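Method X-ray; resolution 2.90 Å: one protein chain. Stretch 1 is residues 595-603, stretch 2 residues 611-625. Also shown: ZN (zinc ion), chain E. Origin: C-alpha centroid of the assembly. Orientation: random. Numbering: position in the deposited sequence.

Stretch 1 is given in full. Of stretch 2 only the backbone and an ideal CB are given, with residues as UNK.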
# COMPACT_ATOMS: atom_id res chain seq x y z
N VAL A 595 9.13 17.06 -8.28
CA VAL A 595 10.14 18.11 -8.06
C VAL A 595 9.69 19.12 -6.96
O VAL A 595 8.60 19.72 -7.03
CB VAL A 595 10.51 18.83 -9.38
CG1 VAL A 595 11.53 19.94 -9.15
CG2 VAL A 595 11.04 17.84 -10.42
N ASP A 596 10.59 19.30 -5.97
CA ASP A 596 10.55 20.21 -4.80
C ASP A 596 10.41 21.68 -5.15
O ASP A 596 10.72 22.10 -6.26
CB ASP A 596 11.90 20.10 -4.03
CG ASP A 596 11.89 19.35 -2.71
OD1 ASP A 596 10.86 18.70 -2.40
OD2 ASP A 596 12.92 19.41 -1.98
N LYS A 597 10.10 22.46 -4.12
CA LYS A 597 10.06 23.92 -4.07
C LYS A 597 11.52 24.39 -4.16
O LYS A 597 11.81 25.48 -4.66
CB LYS A 597 9.39 24.32 -2.74
CG LYS A 597 9.27 25.81 -2.45
CD LYS A 597 8.65 26.05 -1.06
CE LYS A 597 9.63 25.97 0.10
NZ LYS A 597 10.48 27.19 0.21
N LEU A 598 12.45 23.51 -3.68
CA LEU A 598 13.90 23.72 -3.69
C LEU A 598 14.52 23.22 -4.98
O LEU A 598 15.74 23.27 -5.12
CB LEU A 598 14.58 23.02 -2.51
CG LEU A 598 14.13 23.37 -1.10
CD1 LEU A 598 14.97 22.62 -0.09
CD2 LEU A 598 14.18 24.86 -0.83
N ASN A 599 13.68 22.73 -5.93
CA ASN A 599 14.08 22.15 -7.22
C ASN A 599 14.81 20.78 -7.01
O ASN A 599 15.49 20.28 -7.91
CB ASN A 599 14.93 23.13 -8.04
CG ASN A 599 14.84 22.99 -9.53
OD1 ASN A 599 13.91 22.37 -10.09
ND2 ASN A 599 15.78 23.63 -10.21
N HIS A 600 14.64 20.17 -5.82
CA HIS A 600 15.19 18.86 -5.49
C HIS A 600 14.24 17.82 -6.03
O HIS A 600 13.09 18.15 -6.31
CB HIS A 600 15.41 18.69 -3.97
CG HIS A 600 16.50 19.55 -3.40
ND1 HIS A 600 16.44 19.99 -2.08
CD2 HIS A 600 17.62 20.04 -3.97
CE1 HIS A 600 17.53 20.71 -1.90
NE2 HIS A 600 18.28 20.77 -3.01
N LYS A 601 14.72 16.59 -6.25
CA LYS A 601 13.91 15.56 -6.89
C LYS A 601 13.57 14.39 -5.98
O LYS A 601 14.46 13.78 -5.39
CB LYS A 601 14.64 15.05 -8.14
CG LYS A 601 14.48 15.94 -9.38
CD LYS A 601 15.37 17.18 -9.41
CE LYS A 601 14.83 18.15 -10.43
NZ LYS A 601 15.64 19.39 -10.56
N TRP A 602 12.26 14.07 -5.86
CA TRP A 602 11.79 12.91 -5.10
C TRP A 602 11.62 11.79 -6.10
O TRP A 602 10.82 11.91 -7.03
CB TRP A 602 10.50 13.21 -4.33
CG TRP A 602 10.71 14.11 -3.15
CD1 TRP A 602 10.55 15.47 -3.11
CD2 TRP A 602 11.18 13.73 -1.85
NE1 TRP A 602 10.87 15.95 -1.86
CE2 TRP A 602 11.28 14.91 -1.07
CE3 TRP A 602 11.55 12.50 -1.26
CZ2 TRP A 602 11.74 14.90 0.25
CZ3 TRP A 602 12.00 12.50 0.05
CH2 TRP A 602 12.08 13.68 0.80
N VAL A 603 12.45 10.76 -5.98
CA VAL A 603 12.44 9.63 -6.90
C VAL A 603 11.90 8.34 -6.26
O VAL A 603 12.50 7.80 -5.32
CB VAL A 603 13.84 9.38 -7.48
CG1 VAL A 603 13.80 8.28 -8.53
CG2 VAL A 603 14.45 10.66 -8.05
N UNK A 611 14.19 7.99 -2.95
CA UNK A 611 15.38 8.84 -2.96
C UNK A 611 15.03 10.30 -3.05
O UNK A 611 14.04 10.66 -3.68
CB UNK A 611 16.30 8.46 -4.12
N UNK A 612 15.87 11.14 -2.45
CA UNK A 612 15.78 12.59 -2.54
C UNK A 612 17.08 13.03 -3.15
O UNK A 612 18.13 12.77 -2.56
CB UNK A 612 15.53 13.25 -1.18
N UNK A 613 17.04 13.62 -4.35
CA UNK A 613 18.25 14.07 -5.05
C UNK A 613 18.32 15.60 -5.11
O UNK A 613 17.30 16.26 -4.99
CB UNK A 613 18.29 13.49 -6.46
N UNK A 614 19.54 16.14 -5.31
CA UNK A 614 19.81 17.58 -5.44
C UNK A 614 19.30 18.11 -6.78
O UNK A 614 18.83 17.34 -7.62
CB UNK A 614 21.31 17.86 -5.30
N UNK A 615 19.36 19.44 -6.98
CA UNK A 615 18.91 20.13 -8.20
C UNK A 615 19.22 19.31 -9.47
O UNK A 615 18.30 18.93 -10.19
CB UNK A 615 19.57 21.51 -8.30
N UNK A 616 20.52 18.99 -9.71
CA UNK A 616 21.01 18.30 -10.91
C UNK A 616 21.04 16.78 -10.76
O UNK A 616 21.64 16.10 -11.61
CB UNK A 616 22.41 18.80 -11.26
N UNK A 617 20.42 16.26 -9.68
CA UNK A 617 20.35 14.83 -9.34
C UNK A 617 21.77 14.20 -9.10
O UNK A 617 21.85 12.98 -8.94
CB UNK A 617 19.63 14.08 -10.46
N UNK A 618 22.85 15.03 -9.01
CA UNK A 618 24.24 14.59 -8.82
C UNK A 618 24.46 13.86 -7.51
O UNK A 618 25.14 12.84 -7.50
CB UNK A 618 25.18 15.79 -8.89
N UNK A 619 23.92 14.40 -6.40
CA UNK A 619 24.16 13.79 -5.11
C UNK A 619 22.86 13.37 -4.42
O UNK A 619 21.86 14.10 -4.46
CB UNK A 619 24.94 14.76 -4.22
N UNK A 620 22.88 12.16 -3.80
CA UNK A 620 21.76 11.62 -3.03
C UNK A 620 21.72 12.41 -1.72
O UNK A 620 22.70 12.39 -0.97
CB UNK A 620 21.91 10.12 -2.78
N UNK A 621 20.62 13.15 -1.49
CA UNK A 621 20.41 13.95 -0.28
C UNK A 621 19.82 13.10 0.87
O UNK A 621 20.01 13.44 2.04
CB UNK A 621 19.48 15.13 -0.59
N UNK A 622 19.08 12.01 0.52
CA UNK A 622 18.45 11.05 1.44
C UNK A 622 17.84 9.86 0.67
O UNK A 622 17.50 10.00 -0.51
CB UNK A 622 17.37 11.75 2.27
N UNK A 623 17.70 8.71 1.36
CA UNK A 623 17.07 7.49 0.86
C UNK A 623 16.34 6.75 2.01
O UNK A 623 16.93 6.49 3.07
CB UNK A 623 18.12 6.58 0.21
N UNK A 624 15.05 6.42 1.76
CA UNK A 624 14.16 5.72 2.68
C UNK A 624 13.74 4.40 2.09
O UNK A 624 13.38 4.32 0.92
CB UNK A 624 12.93 6.57 3.01
N UNK A 625 13.86 3.35 2.91
CA UNK A 625 13.52 1.96 2.62
C UNK A 625 12.73 1.37 3.78
O UNK A 625 12.52 2.04 4.80
CB UNK A 625 14.78 1.13 2.35
ZN ZN E . 20.19 21.72 -3.41

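Position 611 pairs with Val 603 in an antiparallel ladder: its N donates to Val 603 O at 2.9 Å and its O accepts from Val 603 N at 2.8 Å. Its ideal CB lies on the face that carries Val 603, 4.0 Å from Val 603 O. An aliphatic or aromatic residue would suit. It is Tyr 611; its CB lies 4.2 Å from Val 603 CB, while the ring leads away.

Position 612 faces Trp 602 in a non-hydrogen-bonded pair, its ideal CB 3.8 Å from Trp 602 CZ3. The indole favours an apolar side chain: Leu, Ile, Val or Met. Leu 612, chi1 t and chi2 p, sets CD1 over the five-membered ring of Trp 602, 4.0 Å from its centroid and 21° off the normal.

Position 613 returns to the face of Lys 601 and Val 603. Its N donates to Lys 601 O at 2.8 Å, and its O accepts from Lys 601 N at 2.9 Å. With Val 603 CG2 5.0 Å from the ideal CB, a branched aliphatic could bridge the gap; Leu 613 does so, CD1 reaching Val 603 CG2 at 3.8 Å.

At 614, CA-to-CB points away, so small or polar residues fit. Ser 614 opens a type I turn ending at 617.

At 615 (phi/psi -38/-58), CB points sideways, 4.3 Å from Asn 599 O. Asn 599 ND2 offers a donor, so Glu, Gln or Asp are candidates. Glu 615 curls its end nearer, and OE2 accepts from Asn 599 ND2 at 2.8 Å. Lys 601 NZ instead donates to the backbone, Glu 615 O, at 2.7 Å.

Position 616 points away and favours polar residues; Asp 616 OD1 accepts from Ser 614 OG at 3.1 Å and from the backbone N of position 618 at 3.2 Å.

Position 617 has positive phi (61/10), which favours Gly or Asn, but its sideways CB lies 5.4 Å from Lys 601 CD, leaving room for a modest side chain. Cys 617 SG lies 3.8 Å from Lys 601 CD.

Positions 618, 619 and 620 are out of reach, so many residues would fit: Ser 618, Lys 619, Ile 620.

Position 621 points toward stretch 1 across a gap that a long aliphatic could span to the zinc-binding His 600. Leu 621 CD1 sits 3.5 Å from the His 600 ring centroid, 5° off the normal.

Position 622 points toward stretch 1 without contact and 623 points away; nothing there selects, and many residues would fit: Ala 622, Gln 623.

Position 624 points toward Trp 602 from afar, suiting a large apolar group: Phe 624 CE2 meets Trp 602 CZ3 at 3.8 Å, at the indole edge.

Position 625, out of reach, is equally unconstrained: Thr 625.

Stretch 2 611-625: YLLSEDCSKILAQFT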
# COMPACT_ATOMS: atom_id res chain seq x y z
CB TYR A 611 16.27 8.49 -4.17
CG TYR A 611 16.90 7.12 -4.12
CD1 TYR A 611 18.15 6.92 -3.54
CD2 TYR A 611 16.27 6.03 -4.72
CE1 TYR A 611 18.76 5.67 -3.55
CE2 TYR A 611 16.87 4.77 -4.71
CZ TYR A 611 18.10 4.59 -4.11
OH TYR A 611 18.68 3.34 -4.06
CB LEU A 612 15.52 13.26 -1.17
CG LEU A 612 15.71 14.80 -1.06
CD1 LEU A 612 14.80 15.58 -2.01
CD2 LEU A 612 15.47 15.27 0.36
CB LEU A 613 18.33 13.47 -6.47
CG LEU A 613 18.18 11.94 -6.62
CD1 LEU A 613 18.18 11.55 -8.08
CD2 LEU A 613 19.28 11.19 -5.88
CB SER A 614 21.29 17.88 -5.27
OG SER A 614 22.05 17.29 -6.32
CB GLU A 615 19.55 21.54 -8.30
CG GLU A 615 18.69 22.69 -7.78
CD GLU A 615 19.03 24.05 -8.37
OE1 GLU A 615 20.09 24.61 -8.01
OE2 GLU A 615 18.23 24.55 -9.20
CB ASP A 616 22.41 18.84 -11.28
CG ASP A 616 23.48 18.77 -10.20
OD1 ASP A 616 23.17 18.26 -9.08
OD2 ASP A 616 24.62 19.24 -10.46
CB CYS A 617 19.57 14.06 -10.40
SG CYS A 617 17.87 14.65 -10.65
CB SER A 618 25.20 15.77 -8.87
OG SER A 618 25.31 16.27 -10.19
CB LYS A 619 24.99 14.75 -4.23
CG LYS A 619 25.56 14.12 -2.93
CD LYS A 619 26.41 12.86 -3.16
CE LYS A 619 25.90 11.71 -2.32
NZ LYS A 619 26.30 10.40 -2.90
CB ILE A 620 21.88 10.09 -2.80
CG1 ILE A 620 22.04 9.32 -4.13
CG2 ILE A 620 20.71 9.55 -1.98
CD1 ILE A 620 22.83 7.98 -4.02
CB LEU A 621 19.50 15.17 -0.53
CG LEU A 621 20.04 16.34 -1.35
CD1 LEU A 621 18.94 17.37 -1.55
CD2 LEU A 621 21.23 17.02 -0.67
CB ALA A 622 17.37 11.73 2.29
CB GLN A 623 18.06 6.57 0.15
CG GLN A 623 17.39 5.29 -0.35
CD GLN A 623 18.31 4.11 -0.53
OE1 GLN A 623 19.48 4.09 -0.09
NE2 GLN A 623 17.79 3.09 -1.17
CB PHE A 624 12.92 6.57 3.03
CG PHE A 624 13.26 8.01 3.34
CD1 PHE A 624 13.64 8.39 4.63
CD2 PHE A 624 13.27 8.97 2.34
CE1 PHE A 624 13.99 9.72 4.90
CE2 PHE A 624 13.63 10.29 2.61
CZ PHE A 624 13.99 10.66 3.89
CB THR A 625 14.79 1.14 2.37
OG1 THR A 625 15.63 1.28 3.51
CG2 THR A 625 15.52 1.54 1.10
O HOH W 1 21.51 20.64 -1.69
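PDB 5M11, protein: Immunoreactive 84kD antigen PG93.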